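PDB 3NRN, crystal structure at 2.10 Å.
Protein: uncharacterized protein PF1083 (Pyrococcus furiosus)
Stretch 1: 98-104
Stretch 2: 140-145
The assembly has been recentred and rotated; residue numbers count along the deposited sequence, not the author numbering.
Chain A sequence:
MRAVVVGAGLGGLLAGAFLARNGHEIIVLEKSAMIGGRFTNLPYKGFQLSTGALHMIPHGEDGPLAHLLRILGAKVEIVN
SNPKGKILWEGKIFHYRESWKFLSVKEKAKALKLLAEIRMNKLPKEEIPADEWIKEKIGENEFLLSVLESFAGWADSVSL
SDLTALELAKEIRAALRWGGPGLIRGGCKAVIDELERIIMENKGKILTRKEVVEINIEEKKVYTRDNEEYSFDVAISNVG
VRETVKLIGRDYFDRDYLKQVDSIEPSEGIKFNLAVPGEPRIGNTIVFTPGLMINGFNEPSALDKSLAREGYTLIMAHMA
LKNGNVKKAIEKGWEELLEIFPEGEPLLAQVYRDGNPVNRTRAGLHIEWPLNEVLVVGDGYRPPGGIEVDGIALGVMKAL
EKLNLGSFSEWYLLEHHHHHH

Stretch 1 (98-104) ESWKFLS
Stretch 2 140-145: ENEFLL

The end of a 3-10 segment, residues 98-102, packs against the start of a helix that N141 caps, and the contact rests on one hydrogen bond and one aromatic stack, with L103 adding apolar contact at the side. The 3-10 turns are set by K101 N to E98 O (3.0 Å), F102 N to S99 O (2.9 Å) and L103 N to W100 O (2.8 Å); at L103 the backbone becomes extended (phi/psi -115/158). In register, F102 CA lies 6.8 Å from F143 CA and L103 CA 7.3 Å from N141 CA.

N141, with phi/psi -88/112, chi1 t (-171°) and chi2 -58°, uses both ends of its amide. N141 OD1 accepts from F143 N at 2.9 Å and, weakly, from L144 N at 3.4 Å, satisfying amides that have no earlier helical carbonyl to bond. N141 ND2, on the other arm of the amide, donates a hydrogen bond to F102 O at 2.7 Å (N-H...O angle 157°). Asparagine suits this place because one short, planar group carries both acceptor and donor.

F102 and F143 both direct CA-to-CB toward the opposing stretch. F102 is m (-69°, chi2 -83°) and F143 is t (171°, chi2 75°), settings that lay the rings face to face with centroids 4.2 Å apart and planes at 21°. F102 CB also reaches F143 CD2 at 3.5 Å. F143, buried, gives up the largest area to the contact; its flat ring offers a face to F102 and an edge to S99, whose CB lies 3.7 Å from F143 CE2. S99 (m, -56°) presents its CB to the ring edge, while its OG hydrogen-bonds to a residue just outside the stretches.

L103 starts sideways, but its m, t rotamer (-53°, 180°) brings L103 CD2 to 3.3 Å from N141 ND2 and 4.4 Å from L144 CB, placing an apolar branch beside the amide. W100 points away, and K101 leads its amine away, so neither touches the helix. The two stretches together bury 291 Å².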

ATOM      1  N   GLU A  98      10.897  22.902   7.815  1.00 60.34           N
ATOM      2  CA  GLU A  98      11.215  24.192   7.204  1.00 58.46           C
ATOM      3  C   GLU A  98      10.022  24.751   6.436  1.00 59.96           C
ATOM      4  O   GLU A  98       9.943  25.951   6.176  1.00 60.42           O
ATOM      5  CB  GLU A  98      12.399  24.047   6.247  1.00 58.05           C
ATOM      6  CG  GLU A  98      13.593  23.316   6.837  1.00 67.43           C
ATOM      7  CD  GLU A  98      14.067  23.929   8.137  1.00 68.50           C
ATOM      8  OE1 GLU A  98      14.417  25.127   8.137  1.00 67.12           O
ATOM      9  OE2 GLU A  98      14.090  23.212   9.159  1.00 75.96           O
ATOM     10  N   SER A  99       9.094  23.872   6.080  1.00 61.52           N
ATOM     11  CA  SER A  99       7.908  24.263   5.331  1.00 60.22           C
ATOM     12  C   SER A  99       7.157  25.464   5.913  1.00 64.70           C
ATOM     13  O   SER A  99       6.623  26.290   5.166  1.00 57.92           O
ATOM     14  CB  SER A  99       6.954  23.072   5.224  1.00 60.87           C
ATOM     15  OG  SER A  99       7.602  21.960   4.633  1.00 62.29           O
ATOM     16  N   TRP A 100       7.114  25.563   7.239  1.00 63.71           N
ATOM     17  CA  TRP A 100       6.404  26.659   7.897  1.00 63.69           C
ATOM     18  C   TRP A 100       6.868  28.038   7.439  1.00 61.29           C
ATOM     19  O   TRP A 100       6.092  28.993   7.447  1.00 68.97           O
ATOM     20  CB  TRP A 100       6.557  26.566   9.418  1.00 66.66           C
ATOM     21  CG  TRP A 100       6.247  25.218   9.990  1.00 74.01           C
ATOM     22  CD1 TRP A 100       5.231  24.382   9.623  1.00 72.92           C
ATOM     23  CD2 TRP A 100       6.940  24.562  11.059  1.00 80.10           C
ATOM     24  NE1 TRP A 100       5.248  23.247  10.397  1.00 75.60           N
ATOM     25  CE2 TRP A 100       6.287  23.331  11.288  1.00 79.32           C
ATOM     26  CE3 TRP A 100       8.049  24.898  11.849  1.00 83.74           C
ATOM     27  CZ2 TRP A 100       6.707  22.430  12.276  1.00 81.17           C
ATOM     28  CZ3 TRP A 100       8.467  24.002  12.833  1.00 84.00           C
ATOM     29  CH2 TRP A 100       7.796  22.783  13.035  1.00 80.74           C
ATOM     30  N   LYS A 101       8.132  28.137   7.043  1.00 60.08           N
ATOM     31  CA  LYS A 101       8.703  29.404   6.598  1.00 59.72           C
ATOM     32  C   LYS A 101       8.013  29.943   5.349  1.00 62.07           C
ATOM     33  O   LYS A 101       8.192  31.104   4.983  1.00 65.41           O
ATOM     34  CB  LYS A 101      10.202  29.235   6.338  1.00 55.81           C
ATOM     35  CG  LYS A 101      10.967  28.732   7.554  1.00 58.98           C
ATOM     36  CD  LYS A 101      12.444  28.540   7.251  1.00 68.66           C
ATOM     37  CE  LYS A 101      13.173  27.934   8.443  1.00 70.52           C
ATOM     38  NZ  LYS A 101      13.056  28.775   9.667  1.00 68.76           N
ATOM     39  N   PHE A 102       7.226  29.093   4.700  1.00 62.04           N
ATOM     40  CA  PHE A 102       6.503  29.480   3.497  1.00 55.42           C
ATOM     41  C   PHE A 102       5.089  29.901   3.869  1.00 54.21           C
ATOM     42  O   PHE A 102       4.280  30.230   3.004  1.00 54.67           O
ATOM     43  CB  PHE A 102       6.464  28.311   2.511  1.00 57.96           C
ATOM     44  CG  PHE A 102       7.802  27.981   1.910  1.00 52.15           C
ATOM     45  CD1 PHE A 102       8.283  28.693   0.817  1.00 50.51           C
ATOM     46  CD2 PHE A 102       8.592  26.975   2.450  1.00 50.43           C
ATOM     47  CE1 PHE A 102       9.532  28.409   0.268  1.00 49.09           C
ATOM     48  CE2 PHE A 102       9.846  26.680   1.910  1.00 50.48           C
ATOM     49  CZ  PHE A 102      10.316  27.399   0.816  1.00 40.49           C
ATOM     50  N   LEU A 103       4.799  29.894   5.165  1.00 58.78           N
ATOM     51  CA  LEU A 103       3.482  30.277   5.661  1.00 61.58           C
ATOM     52  C   LEU A 103       3.579  31.554   6.498  1.00 63.62           C
ATOM     53  O   LEU A 103       4.644  31.885   7.019  1.00 61.96           O
ATOM     54  CB  LEU A 103       2.890  29.151   6.515  1.00 63.47           C
ATOM     55  CG  LEU A 103       2.811  27.743   5.915  1.00 60.41           C
ATOM     56  CD1 LEU A 103       2.189  26.811   6.937  1.00 51.58           C
ATOM     57  CD2 LEU A 103       1.991  27.751   4.636  1.00 57.27           C
ATOM     58  N   SER A 104       2.458  32.259   6.624  1.00 66.11           N
ATOM     59  CA  SER A 104       2.396  33.498   7.394  1.00 64.68           C
ATOM     60  C   SER A 104       1.902  33.231   8.816  1.00 68.89           C
ATOM     61  O   SER A 104       1.264  34.083   9.441  1.00 61.88           O
ATOM     62  CB  SER A 104       1.477  34.490   6.698  1.00 57.27           C
ATOM     63  N   GLU A 140      -5.001  29.947   0.567  1.00 54.25           N
ATOM     64  CA  GLU A 140      -4.478  29.553  -0.732  1.00 51.76           C
ATOM     65  C   GLU A 140      -2.982  29.778  -0.872  1.00 52.14           C
ATOM     66  O   GLU A 140      -2.546  30.639  -1.638  1.00 51.62           O
ATOM     67  CB  GLU A 140      -5.222  30.292  -1.844  1.00 54.99           C
ATOM     68  CG  GLU A 140      -6.681  29.892  -1.956  1.00 60.48           C
ATOM     69  CD  GLU A 140      -7.209  30.006  -3.371  1.00 70.60           C
ATOM     70  OE1 GLU A 140      -6.576  29.440  -4.291  1.00 63.94           O
ATOM     71  OE2 GLU A 140      -8.259  30.653  -3.565  1.00 78.13           O
ATOM     72  N   ASN A 141      -2.194  28.996  -0.139  1.00 49.71           N
ATOM     73  CA  ASN A 141      -0.741  29.113  -0.200  1.00 49.17           C
ATOM     74  C   ASN A 141      -0.190  28.220  -1.310  1.00 50.88           C
ATOM     75  O   ASN A 141      -0.238  26.994  -1.223  1.00 44.52           O
ATOM     76  CB  ASN A 141      -0.118  28.729   1.142  1.00 49.38           C
ATOM     77  CG  ASN A 141       1.359  29.049   1.205  1.00 52.62           C
ATOM     78  OD1 ASN A 141       2.143  28.565   0.389  1.00 58.31           O
ATOM     79  ND2 ASN A 141       1.750  29.872   2.175  1.00 44.08           N
ATOM     80  N   GLU A 142       0.335  28.857  -2.352  1.00 50.25           N
ATOM     81  CA  GLU A 142       0.884  28.172  -3.517  1.00 49.13           C
ATOM     82  C   GLU A 142       1.877  27.053  -3.193  1.00 52.19           C
ATOM     83  O   GLU A 142       2.007  26.089  -3.953  1.00 55.18           O
ATOM     84  CB  GLU A 142       1.530  29.209  -4.444  1.00 45.80           C
ATOM     85  CG  GLU A 142       2.029  28.669  -5.771  1.00 45.43           C
ATOM     86  CD  GLU A 142       2.184  29.759  -6.830  1.00 57.47           C
ATOM     87  OE1 GLU A 142       2.747  29.467  -7.905  1.00 48.78           O
ATOM     88  OE2 GLU A 142       1.733  30.903  -6.595  1.00 46.43           O
ATOM     89  N   PHE A 143       2.576  27.175  -2.072  1.00 47.97           N
ATOM     90  CA  PHE A 143       3.547  26.158  -1.676  1.00 43.26           C
ATOM     91  C   PHE A 143       2.871  24.954  -1.027  1.00 43.45           C
ATOM     92  O   PHE A 143       3.130  23.806  -1.395  1.00 43.20           O
ATOM     93  CB  PHE A 143       4.558  26.737  -0.691  1.00 40.35           C
ATOM     94  CG  PHE A 143       5.449  25.702  -0.068  1.00 40.54           C
ATOM     95  CD1 PHE A 143       6.483  25.122  -0.796  1.00 41.08           C
ATOM     96  CD2 PHE A 143       5.236  25.283   1.244  1.00 32.90           C
ATOM     97  CE1 PHE A 143       7.297  24.139  -0.231  1.00 45.35           C
ATOM     98  CE2 PHE A 143       6.045  24.298   1.823  1.00 40.35           C
ATOM     99  CZ  PHE A 143       7.076  23.726   1.084  1.00 46.64           C
ATOM    100  N   LEU A 144       2.010  25.233  -0.054  1.00 36.47           N
ATOM    101  CA  LEU A 144       1.305  24.200   0.684  1.00 38.64           C
ATOM    102  C   LEU A 144       0.427  23.322  -0.201  1.00 37.82           C
ATOM    103  O   LEU A 144       0.458  22.096  -0.091  1.00 35.65           O
ATOM    104  CB  LEU A 144       0.452  24.836   1.785  1.00 40.94           C
ATOM    105  CG  LEU A 144      -0.350  23.871   2.665  1.00 34.87           C
ATOM    106  CD1 LEU A 144       0.589  22.958   3.427  1.00 38.92           C
ATOM    107  CD2 LEU A 144      -1.207  24.660   3.627  1.00 39.02           C
ATOM    108  N   LEU A 145      -0.358  23.949  -1.070  1.00 31.76           N
ATOM    109  CA  LEU A 145      -1.246  23.214  -1.961  1.00 38.11           C
ATOM    110  C   LEU A 145      -0.457  22.327  -2.917  1.00 36.43           C
ATOM    111  O   LEU A 145      -0.928  21.265  -3.333  1.00 30.28           O
ATOM    112  CB  LEU A 145      -2.118  24.195  -2.743  1.00 39.60           C
ATOM    113  CG  LEU A 145      -3.114  24.940  -1.851  1.00 47.17           C
ATOM    114  CD1 LEU A 145      -3.697  26.138  -2.587  1.00 54.61           C
ATOM    115  CD2 LEU A 145      -4.207  23.969  -1.418  1.00 53.46           C
TER